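Local coordinates for suppressor protein MPT5 (Saccharomyces cerevisiae, PDB 5BZ1) that binds a specific sequence in the 3'-UTR of target mRNAs through its Pumilio repeat domain and so regulates their expression after transcription, at residues A[143-148]-A[158-163]; A[116-121]-A[150-155]; A[374-379]-A[386-391]. One frame throughout, in Å; residues are numbered along the deposited sequence.

Contact 1: A[143-148]-A[158-163]; sequences HVIQKC and GFIIDA. With nucleotides of chain B.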
loop_
_atom_site.group_PDB
_atom_site.type_symbol
_atom_site.label_atom_id
_atom_site.label_comp_id
_atom_site.label_asym_id
_atom_site.label_seq_id
_atom_site.Cartn_x
_atom_site.Cartn_y
_atom_site.Cartn_z
ATOM N N HIS A 143 0.292 1.053 12.446
ATOM C CA HIS A 143 1.138 2.241 12.473
ATOM C C HIS A 143 2.591 1.880 12.784
ATOM O O HIS A 143 3.522 2.515 12.274
ATOM C CB HIS A 143 0.608 3.260 13.488
ATOM C CG HIS A 143 -0.753 3.788 13.162
ATOM N ND1 HIS A 143 -0.984 4.662 12.116
ATOM C CD2 HIS A 143 -1.958 3.578 13.738
ATOM C CE1 HIS A 143 -2.265 4.957 12.064
ATOM N NE2 HIS A 143 -2.885 4.309 13.042
ATOM N N VAL A 144 2.778 0.869 13.629
ATOM C CA VAL A 144 4.112 0.366 13.941
ATOM C C VAL A 144 4.743 -0.303 12.715
ATOM O O VAL A 144 5.915 -0.074 12.406
ATOM C CB VAL A 144 4.086 -0.613 15.135
ATOM C CG1 VAL A 144 5.443 -1.290 15.313
ATOM C CG2 VAL A 144 3.677 0.114 16.417
ATOM N N ILE A 145 3.966 -1.131 12.017
ATOM C CA ILE A 145 4.458 -1.780 10.803
ATOM C C ILE A 145 4.846 -0.727 9.765
ATOM O O ILE A 145 5.901 -0.822 9.136
ATOM C CB ILE A 145 3.424 -2.757 10.198
ATOM C CG1 ILE A 145 3.044 -3.840 11.206
ATOM C CG2 ILE A 145 3.970 -3.390 8.921
ATOM C CD1 ILE A 145 4.232 -4.666 11.695
ATOM N N GLN A 146 3.998 0.285 9.598
ATOM C CA GLN A 146 4.279 1.355 8.645
ATOM C C GLN A 146 5.532 2.141 9.028
ATOM O O GLN A 146 6.299 2.556 8.161
ATOM C CB GLN A 146 3.079 2.296 8.501
ATOM C CG GLN A 146 1.894 1.691 7.751
ATOM C CD GLN A 146 0.778 2.693 7.514
ATOM O OE1 GLN A 146 0.995 3.752 6.926
ATOM N NE2 GLN A 146 -0.424 2.361 7.973
ATOM N N LYS A 147 5.734 2.346 10.326
ATOM C CA LYS A 147 6.919 3.052 10.795
ATOM C C LYS A 147 8.183 2.255 10.452
ATOM O O LYS A 147 9.171 2.826 9.992
ATOM C CB LYS A 147 6.828 3.325 12.302
ATOM C CG LYS A 147 7.957 4.174 12.855
ATOM C CD LYS A 147 7.958 5.590 12.283
ATOM C CE LYS A 147 6.825 6.434 12.851
ATOM N NZ LYS A 147 6.934 7.870 12.454
ATOM N N CYS A 148 8.139 0.938 10.661
ATOM C CA CYS A 148 9.247 0.059 10.279
ATOM C C CYS A 148 9.544 0.182 8.787
ATOM O O CYS A 148 10.700 0.262 8.370
ATOM C CB CYS A 148 8.913 -1.401 10.589
ATOM S SG CYS A 148 8.800 -1.817 12.339
ATOM N N GLY A 158 12.017 -8.875 6.196
ATOM C CA GLY A 158 11.788 -10.311 6.186
ATOM C C GLY A 158 10.527 -10.811 6.875
ATOM O O GLY A 158 9.771 -11.590 6.293
ATOM N N PHE A 159 10.292 -10.364 8.106
ATOM C CA PHE A 159 9.141 -10.836 8.875
ATOM C C PHE A 159 7.805 -10.393 8.281
ATOM O O PHE A 159 6.783 -11.065 8.453
ATOM C CB PHE A 159 9.249 -10.408 10.341
ATOM C CG PHE A 159 8.926 -8.958 10.587
ATOM C CD1 PHE A 159 7.654 -8.582 11.006
ATOM C CD2 PHE A 159 9.896 -7.977 10.434
ATOM C CE1 PHE A 159 7.352 -7.253 11.254
ATOM C CE2 PHE A 159 9.601 -6.642 10.683
ATOM C CZ PHE A 159 8.327 -6.282 11.093
ATOM N N ILE A 160 7.820 -9.260 7.587
ATOM C CA ILE A 160 6.625 -8.754 6.925
ATOM C C ILE A 160 6.342 -9.551 5.649
ATOM O O ILE A 160 5.218 -10.009 5.435
ATOM C CB ILE A 160 6.761 -7.259 6.580
ATOM C CG1 ILE A 160 7.064 -6.443 7.839
ATOM C CG2 ILE A 160 5.495 -6.745 5.920
ATOM C CD1 ILE A 160 7.326 -4.968 7.576
ATOM N N ILE A 161 7.360 -9.693 4.800
ATOM C CA ILE A 161 7.238 -10.466 3.567
ATOM C C ILE A 161 6.775 -11.887 3.881
ATOM O O ILE A 161 5.840 -12.395 3.254
ATOM C CB ILE A 161 8.574 -10.533 2.782
ATOM C CG1 ILE A 161 9.167 -9.134 2.580
ATOM C CG2 ILE A 161 8.379 -11.244 1.444
ATOM C CD1 ILE A 161 8.258 -8.182 1.825
ATOM N N ASP A 162 7.428 -12.519 4.857
ATOM C CA ASP A 162 7.113 -13.894 5.244
ATOM C C ASP A 162 5.644 -14.068 5.637
ATOM O O ASP A 162 4.998 -15.043 5.256
ATOM C CB ASP A 162 8.008 -14.353 6.401
ATOM C CG ASP A 162 9.449 -14.580 5.977
ATOM O OD1 ASP A 162 9.734 -14.537 4.762
ATOM O OD2 ASP A 162 10.295 -14.811 6.869
ATOM N N ALA A 163 5.125 -13.117 6.406
ATOM C CA ALA A 163 3.735 -13.162 6.850
ATOM C C ALA A 163 2.758 -13.038 5.682
ATOM O O ALA A 163 1.739 -13.726 5.633
ATOM C CB ALA A 163 3.477 -12.069 7.860
ATOM P P U B 6 -9.163 8.615 8.369
ATOM O OP1 U B 6 -10.620 8.754 8.101
ATOM O OP2 U B 6 -8.336 9.834 8.605
ATOM O "O5'" U B 6 -8.954 7.645 9.618
ATOM C "C5'" U B 6 -9.761 6.485 9.797
ATOM C "C4'" U B 6 -9.190 5.564 10.849
ATOM O "O4'" U B 6 -8.315 4.589 10.217
ATOM C "C3'" U B 6 -8.360 6.244 11.940
ATOM O "O3'" U B 6 -8.567 5.570 13.182
ATOM C "C2'" U B 6 -6.926 6.007 11.468
ATOM O "O2'" U B 6 -5.953 6.035 12.493
ATOM C "C1'" U B 6 -7.042 4.623 10.838
ATOM N N1 U B 6 -6.008 4.323 9.835
ATOM C C2 U B 6 -5.035 3.404 10.194
ATOM O O2 U B 6 -5.026 2.864 11.287
ATOM N N3 U B 6 -4.076 3.147 9.238
ATOM C C4 U B 6 -4.001 3.708 7.976
ATOM O O4 U B 6 -3.080 3.382 7.220
ATOM C C5 U B 6 -5.049 4.647 7.684
ATOM C C6 U B 6 -5.996 4.920 8.596
ATOM P P U B 7 -9.144 6.373 14.456
ATOM O OP1 U B 7 -9.420 5.400 15.549
ATOM O OP2 U B 7 -10.252 7.240 13.973
ATOM O "O5'" U B 7 -7.925 7.300 14.913
ATOM C "C5'" U B 7 -8.075 8.261 15.956
ATOM C "C4'" U B 7 -7.078 9.393 15.840
ATOM O "O4'" U B 7 -5.805 8.984 16.416
ATOM C "C3'" U B 7 -6.770 9.861 14.414
ATOM O "O3'" U B 7 -6.512 11.270 14.423
ATOM C "C2'" U B 7 -5.474 9.118 14.101
ATOM O "O2'" U B 7 -4.689 9.697 13.081
ATOM C "C1'" U B 7 -4.778 9.159 15.458
ATOM N N1 U B 7 -3.755 8.123 15.667
ATOM C C2 U B 7 -2.427 8.513 15.569
ATOM O O2 U B 7 -2.090 9.654 15.299
ATOM N N3 U B 7 -1.501 7.520 15.782
ATOM C C4 U B 7 -1.766 6.201 16.092
ATOM O O4 U B 7 -0.819 5.428 16.258
ATOM C C5 U B 7 -3.163 5.880 16.187
ATOM C C6 U B 7 -4.091 6.826 15.981
#
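I145 reaches helix 158-165 with two of its branches, one for each of two neighbouring side chains. Its CD1 comes to the rim of the F159 ring, near the ring plane, with CE1 4.1 Å away. The I145 and I160 side chains run past each other in opposite directions, with I145 CG2 3.9 Å from I160 CD1. With CG between the backbone N and the carbonyl carbon (chi1 76°), the F159 ring meets I145 with its outer edge, and I160 CG1 lies over one of its faces. Branched isoleucines and a flat ring suit this interior, where L135 and V182 of the adjoining helices also touch I145.

The other side of helix 141-151 faces RNA. Q146 gives NE2 to O4 of U6 of chain B at 2.9 Å, with an N-H...O angle of 152°. K185 holds OE1, and NE2 has a weak second bond to N142; together they help to set the turn of the amide. The H143 ring has C4 of U7 of chain B 3.5 Å above one face, offset toward the rim. The chemistry divides the helix: I145 packs by hydrocarbon contact against neighbouring helices, while Q146 and H143 present an amide donor and a flat ring to the bases.

Contact 2: A[116-121]-A[150-155]; sequences DLIIKG and FKFSPS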
loop_
_atom_site.group_PDB
_atom_site.type_symbol
_atom_site.label_atom_id
_atom_site.label_comp_id
_atom_site.label_asym_id
_atom_site.label_seq_id
_atom_site.Cartn_x
_atom_site.Cartn_y
_atom_site.Cartn_z
ATOM N N ASP A 116 18.306 -4.142 14.691
ATOM C CA ASP A 116 18.296 -5.603 14.656
ATOM C C ASP A 116 17.607 -6.234 15.874
ATOM O O ASP A 116 16.970 -7.278 15.754
ATOM C CB ASP A 116 19.717 -6.146 14.482
ATOM C CG ASP A 116 20.252 -5.931 13.079
ATOM O OD1 ASP A 116 19.440 -5.658 12.169
ATOM O OD2 ASP A 116 21.480 -6.043 12.884
ATOM N N LEU A 117 17.733 -5.601 17.039
ATOM C CA LEU A 117 17.018 -6.056 18.232
ATOM C C LEU A 117 15.505 -5.970 18.029
ATOM O O LEU A 117 14.773 -6.916 18.320
ATOM C CB LEU A 117 17.429 -5.243 19.459
ATOM C CG LEU A 117 18.770 -5.616 20.088
ATOM C CD1 LEU A 117 19.143 -4.623 21.177
ATOM C CD2 LEU A 117 18.721 -7.028 20.653
ATOM N N ILE A 118 15.045 -4.829 17.524
ATOM C CA ILE A 118 13.634 -4.629 17.206
ATOM C C ILE A 118 13.149 -5.668 16.189
ATOM O O ILE A 118 12.106 -6.297 16.377
ATOM C CB ILE A 118 13.392 -3.208 16.656
ATOM C CG1 ILE A 118 13.542 -2.170 17.772
ATOM C CG2 ILE A 118 12.017 -3.094 16.020
ATOM C CD1 ILE A 118 13.621 -0.735 17.274
ATOM N N ILE A 119 13.915 -5.840 15.116
ATOM C CA ILE A 119 13.600 -6.822 14.079
ATOM C C ILE A 119 13.573 -8.247 14.648
ATOM O O ILE A 119 12.760 -9.079 14.239
ATOM C CB ILE A 119 14.596 -6.710 12.902
ATOM C CG1 ILE A 119 14.396 -5.384 12.171
ATOM C CG2 ILE A 119 14.439 -7.869 11.925
ATOM C CD1 ILE A 119 12.955 -5.162 11.715
ATOM N N LYS A 120 14.452 -8.520 15.607
ATOM C CA LYS A 120 14.476 -9.822 16.265
ATOM C C LYS A 120 13.174 -10.066 17.034
ATOM O O LYS A 120 12.657 -11.187 17.066
ATOM C CB LYS A 120 15.676 -9.927 17.206
ATOM C CG LYS A 120 15.809 -11.274 17.909
ATOM C CD LYS A 120 17.021 -11.284 18.829
ATOM C CE LYS A 120 17.088 -12.558 19.651
ATOM N NZ LYS A 120 18.271 -12.564 20.551
ATOM N N GLY A 121 12.635 -9.009 17.634
ATOM C CA GLY A 121 11.396 -9.119 18.383
ATOM C C GLY A 121 10.212 -9.450 17.495
ATOM O O GLY A 121 9.264 -10.114 17.926
ATOM N N PHE A 150 9.051 2.618 6.695
ATOM C CA PHE A 150 9.653 3.878 6.264
ATOM C C PHE A 150 10.985 4.204 6.936
ATOM O O PHE A 150 11.771 4.990 6.408
ATOM C CB PHE A 150 8.669 5.034 6.449
ATOM C CG PHE A 150 7.534 5.022 5.464
ATOM C CD1 PHE A 150 7.753 5.338 4.129
ATOM C CD2 PHE A 150 6.246 4.696 5.871
ATOM C CE1 PHE A 150 6.710 5.327 3.216
ATOM C CE2 PHE A 150 5.200 4.683 4.966
ATOM C CZ PHE A 150 5.431 4.999 3.637
ATOM N N LYS A 151 11.237 3.600 8.094
ATOM C CA LYS A 151 12.456 3.887 8.855
ATOM C C LYS A 151 13.587 2.889 8.569
ATOM O O LYS A 151 14.757 3.269 8.508
ATOM C CB LYS A 151 12.145 3.911 10.358
ATOM C CG LYS A 151 13.327 4.267 11.254
ATOM C CD LYS A 151 13.750 5.727 11.080
ATOM C CE LYS A 151 14.855 6.100 12.066
ATOM N NZ LYS A 151 15.268 7.523 11.931
ATOM N N PHE A 152 13.235 1.618 8.389
ATOM C CA PHE A 152 14.236 0.561 8.250
ATOM C C PHE A 152 14.573 0.253 6.794
ATOM O O PHE A 152 13.782 0.532 5.889
ATOM C CB PHE A 152 13.758 -0.725 8.930
ATOM C CG PHE A 152 13.571 -0.602 10.421
ATOM C CD1 PHE A 152 14.175 0.427 11.139
ATOM C CD2 PHE A 152 12.798 -1.531 11.106
ATOM C CE1 PHE A 152 14.000 0.533 12.517
ATOM C CE2 PHE A 152 12.621 -1.434 12.481
ATOM C CZ PHE A 152 13.221 -0.401 13.188
ATOM N N SER A 153 15.751 -0.327 6.578
ATOM C CA SER A 153 16.135 -0.819 5.258
ATOM C C SER A 153 15.268 -2.013 4.870
ATOM O O SER A 153 14.925 -2.836 5.725
ATOM C CB SER A 153 17.601 -1.248 5.253
ATOM O OG SER A 153 17.953 -1.829 4.010
ATOM N N PRO A 154 14.909 -2.113 3.580
ATOM C CA PRO A 154 14.141 -3.253 3.065
ATOM C C PRO A 154 14.807 -4.600 3.350
ATOM O O PRO A 154 14.117 -5.618 3.374
ATOM C CB PRO A 154 14.093 -2.985 1.557
ATOM C CG PRO A 154 14.124 -1.489 1.461
ATOM C CD PRO A 154 15.066 -1.054 2.566
ATOM N N SER A 155 16.118 -4.606 3.578
ATOM C CA SER A 155 16.819 -5.828 3.969
ATOM C C SER A 155 16.324 -6.373 5.318
ATOM O O SER A 155 16.668 -7.494 5.703
ATOM C CB SER A 155 18.327 -5.585 4.037
ATOM O OG SER A 155 18.665 -4.813 5.173
#
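The seam between Pumilio repeats 3 and 4 runs through this contact, where the last helix of one repeat, 112-121, meets the chain as it leaves helix 141-151 of the next. F152, the first residue after that helix to abandon helical backbone angles, turns its ring into the seam. A chi1 of -63° turns the CD2-CE2-CZ side of the ring to I118 and I119 of the opposing helix.

The two isoleucines meet the ring differently. I118, crossing F152 at about a right angle, sets CG2 at the edge near the ring plane, 4.0 Å from F152 CE2, and its CD1 lies 4.1 Å from F152 CZ. I119 runs past the ring in the opposite direction and brings CD1 obliquely to within 3.7 Å of F152 CD2. One side chain therefore touches the far end of the ring and the other its flank. No hydrogen bond links the two segments; the attraction is dispersion and the exclusion of water, for which branched aliphatic groups and an unsubstituted phenyl ring are well suited.

Further packing comes from I106 of helix 98-107, which touches both I118 and F152, and from I82 of helix 75-85, which touches I118. Polar groups lie around this apolar centre: D116 forms a salt bridge with K156 just beyond the turn, and K151 NZ bonds the carbonyl oxygen of D107. Past F152, the hydroxyls of S153 and S155 share a weak hydrogen bond, S153 OG to S155 OG 3.3 Å, beside P154, whose ring suits the first turn of the 3-10 segment that begins there. Such apolar packing between successive repeats is how the all-helical repeats of a PUF domain stack into one continuous curved scaffold.

Contact 3: A[374-379]-A[386-391]; sequences ELLPSI and KKIKLK. With nucleotides of chain B.
L376 is the first residue of 374-379 to touch helix 385-398, and it does so with both methyl groups. The L376 and I388 side chains cross at a slant, with L376 CD2 4.0 Å from I388 CG2. CD1 points to the root of the K389 chain, which crosses the leucine at about a right angle, and is 4.1 Å from K389 CG. A forked leucine suits this spot because each prong finds its own partner, and the lysine offers methylenes while its amine lies farther out. P377 and S378 follow in the 3-10 segment, where the backbone N of S378 bonds the carbonyl oxygen of L375 at 2.8 Å.

This packing sets the 3-10 turn that follows helix 354-375 against helix 385-398, the last of the chain, at the C-terminal end of the Pumilio homology domain. I379 completes it, crossing I388 at about a right angle with CD1 4.2 Å from I388 CD1, and I313 touches both isoleucines. Next to I388, K387 is directed to the RNA: its chain bends at chi3 (60°), and NZ donates a hydrogen bond to O4 of U1 of chain B at 2.9 Å.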
loop_
_atom_site.group_PDB
_atom_site.type_symbol
_atom_site.label_atom_id
_atom_site.label_comp_id
_atom_site.label_asym_id
_atom_site.label_seq_id
_atom_site.Cartn_x
_atom_site.Cartn_y
_atom_site.Cartn_z
ATOM N N GLU A 374 -24.700 2.567 -33.993
ATOM C CA GLU A 374 -25.954 1.900 -34.342
ATOM C C GLU A 374 -26.810 1.630 -33.102
ATOM O O GLU A 374 -28.039 1.587 -33.183
ATOM C CB GLU A 374 -25.681 0.571 -35.059
ATOM C CG GLU A 374 -24.996 0.672 -36.417
ATOM C CD GLU A 374 -24.713 -0.698 -37.020
ATOM O OE1 GLU A 374 -24.720 -1.692 -36.261
ATOM O OE2 GLU A 374 -24.488 -0.780 -38.247
ATOM N N LEU A 375 -26.148 1.438 -31.964
ATOM C CA LEU A 375 -26.817 1.067 -30.720
ATOM C C LEU A 375 -27.333 2.268 -29.933
ATOM O O LEU A 375 -28.121 2.109 -29.000
ATOM C CB LEU A 375 -25.874 0.249 -29.834
ATOM C CG LEU A 375 -25.643 -1.201 -30.247
ATOM C CD1 LEU A 375 -24.727 -1.906 -29.264
ATOM C CD2 LEU A 375 -26.972 -1.913 -30.329
ATOM N N LEU A 376 -26.882 3.462 -30.307
ATOM C CA LEU A 376 -27.248 4.693 -29.601
ATOM C C LEU A 376 -28.754 4.914 -29.356
ATOM O O LEU A 376 -29.140 5.323 -28.261
ATOM C CB LEU A 376 -26.602 5.914 -30.270
ATOM C CG LEU A 376 -25.095 6.037 -30.033
ATOM C CD1 LEU A 376 -24.501 7.225 -30.775
ATOM C CD2 LEU A 376 -24.819 6.150 -28.547
ATOM N N PRO A 377 -29.612 4.639 -30.359
ATOM C CA PRO A 377 -31.039 4.800 -30.052
ATOM C C PRO A 377 -31.579 3.753 -29.071
ATOM O O PRO A 377 -32.657 3.958 -28.513
ATOM C CB PRO A 377 -31.719 4.641 -31.422
ATOM C CG PRO A 377 -30.743 3.888 -32.255
ATOM C CD PRO A 377 -29.390 4.338 -31.786
ATOM N N SER A 378 -30.849 2.657 -28.865
ATOM C CA SER A 378 -31.309 1.591 -27.975
ATOM C C SER A 378 -31.014 1.876 -26.498
ATOM O O SER A 378 -31.470 1.143 -25.618
ATOM C CB SER A 378 -30.709 0.241 -28.382
ATOM O OG SER A 378 -29.306 0.218 -28.187
ATOM N N ILE A 379 -30.256 2.941 -26.238
ATOM C CA ILE A 379 -29.918 3.348 -24.874
ATOM C C ILE A 379 -30.313 4.803 -24.596
ATOM O O ILE A 379 -29.784 5.438 -23.677
ATOM C CB ILE A 379 -28.410 3.186 -24.593
ATOM C CG1 ILE A 379 -27.594 4.126 -25.485
ATOM C CG2 ILE A 379 -27.981 1.743 -24.803
ATOM C CD1 ILE A 379 -26.207 4.452 -24.937
ATOM N N LYS A 386 -25.328 10.644 -24.142
ATOM C CA LYS A 386 -24.689 11.796 -24.776
ATOM C C LYS A 386 -23.162 11.738 -24.693
ATOM O O LYS A 386 -22.470 12.222 -25.592
ATOM C CB LYS A 386 -25.203 13.104 -24.164
ATOM C CG LYS A 386 -24.923 13.247 -22.669
ATOM C CD LYS A 386 -25.492 14.548 -22.109
ATOM C CE LYS A 386 -25.421 14.559 -20.587
ATOM N NZ LYS A 386 -26.093 15.752 -19.996
ATOM N N LYS A 387 -22.644 11.150 -23.616
ATOM C CA LYS A 387 -21.200 10.999 -23.444
ATOM C C LYS A 387 -20.626 10.039 -24.485
ATOM O O LYS A 387 -19.586 10.304 -25.088
ATOM C CB LYS A 387 -20.873 10.501 -22.035
ATOM C CG LYS A 387 -21.273 11.456 -20.918
ATOM C CD LYS A 387 -20.734 10.982 -19.571
ATOM C CE LYS A 387 -19.214 10.891 -19.585
ATOM N NZ LYS A 387 -18.669 10.170 -18.395
ATOM N N ILE A 388 -21.312 8.920 -24.687
ATOM C CA ILE A 388 -20.909 7.933 -25.682
ATOM C C ILE A 388 -21.047 8.509 -27.096
ATOM O O ILE A 388 -20.220 8.241 -27.968
ATOM C CB ILE A 388 -21.726 6.631 -25.535
ATOM C CG1 ILE A 388 -21.488 6.010 -24.154
ATOM C CG2 ILE A 388 -21.376 5.634 -26.625
ATOM C CD1 ILE A 388 -22.142 4.654 -23.957
ATOM N N LYS A 389 -22.088 9.309 -27.311
ATOM C CA LYS A 389 -22.292 9.977 -28.593
ATOM C C LYS A 389 -21.154 10.958 -28.880
ATOM O O LYS A 389 -20.677 11.045 -30.008
ATOM C CB LYS A 389 -23.643 10.701 -28.615
ATOM C CG LYS A 389 -24.043 11.253 -29.984
ATOM C CD LYS A 389 -25.381 11.980 -29.928
ATOM C CE LYS A 389 -25.714 12.654 -31.258
ATOM N NZ LYS A 389 -25.832 11.690 -32.388
ATOM N N LEU A 390 -20.711 11.682 -27.853
ATOM C CA LEU A 390 -19.618 12.643 -28.008
ATOM C C LEU A 390 -18.317 11.944 -28.406
ATOM O O LEU A 390 -17.580 12.433 -29.264
ATOM C CB LEU A 390 -19.416 13.448 -26.721
ATOM C CG LEU A 390 -18.335 14.532 -26.746
ATOM C CD1 LEU A 390 -18.610 15.544 -27.853
ATOM C CD2 LEU A 390 -18.221 15.234 -25.392
ATOM N N LYS A 391 -18.044 10.800 -27.782
ATOM C CA LYS A 391 -16.859 10.006 -28.109
ATOM C C LYS A 391 -16.900 9.473 -29.548
ATOM O O LYS A 391 -15.880 9.457 -30.240
ATOM C CB LYS A 391 -16.690 8.860 -27.108
ATOM C CG LYS A 391 -16.325 9.325 -25.687
ATOM C CD LYS A 391 -16.151 8.144 -24.736
ATOM C CE LYS A 391 -15.494 8.569 -23.426
ATOM N NZ LYS A 391 -16.318 9.547 -22.665
ATOM O "O5'" U B 1 -24.027 10.842 -13.267
ATOM C "C5'" U B 1 -25.181 10.188 -12.758
ATOM C "C4'" U B 1 -25.006 8.691 -12.746
ATOM O "O4'" U B 1 -25.032 8.179 -14.103
ATOM C "C3'" U B 1 -23.692 8.176 -12.179
ATOM O "O3'" U B 1 -23.687 8.135 -10.762
ATOM C "C2'" U B 1 -23.557 6.805 -12.837
ATOM O "O2'" U B 1 -24.343 5.834 -12.161
ATOM C "C1'" U B 1 -24.181 7.060 -14.214
ATOM N N1 U B 1 -23.164 7.334 -15.256
ATOM C C2 U B 1 -22.651 6.244 -15.944
ATOM O O2 U B 1 -23.001 5.096 -15.716
ATOM N N3 U B 1 -21.711 6.543 -16.901
ATOM C C4 U B 1 -21.242 7.798 -17.231
ATOM O O4 U B 1 -20.392 7.898 -18.121
ATOM C C5 U B 1 -21.823 8.874 -16.481
ATOM C C6 U B 1 -22.744 8.619 -15.541
#

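Overall arrangement
From the N terminus, helix 112-121 supplies the first half of contact 2, which closes a loop when the chain reaches 150-155. Contact 1 opens inside that loop, at 143-148, and closes beyond it at 158-163, so the two cross along the sequence and share helix 141-151. They also meet in space, F159 CE2 lying 3.8 Å from I119 CD1. Contact 2 ties repeat 3 to repeat 4, while contact 1 ties helix 141-151 of repeat 4 to helix 158-165, which runs on into repeat 5. Contact 3 follows in series, a short closure setting the turn after helix 354-375 against the last helix, its centre about 50 Å from that of contact 1. Contacts 1 and 3 each include residues that bind RNA.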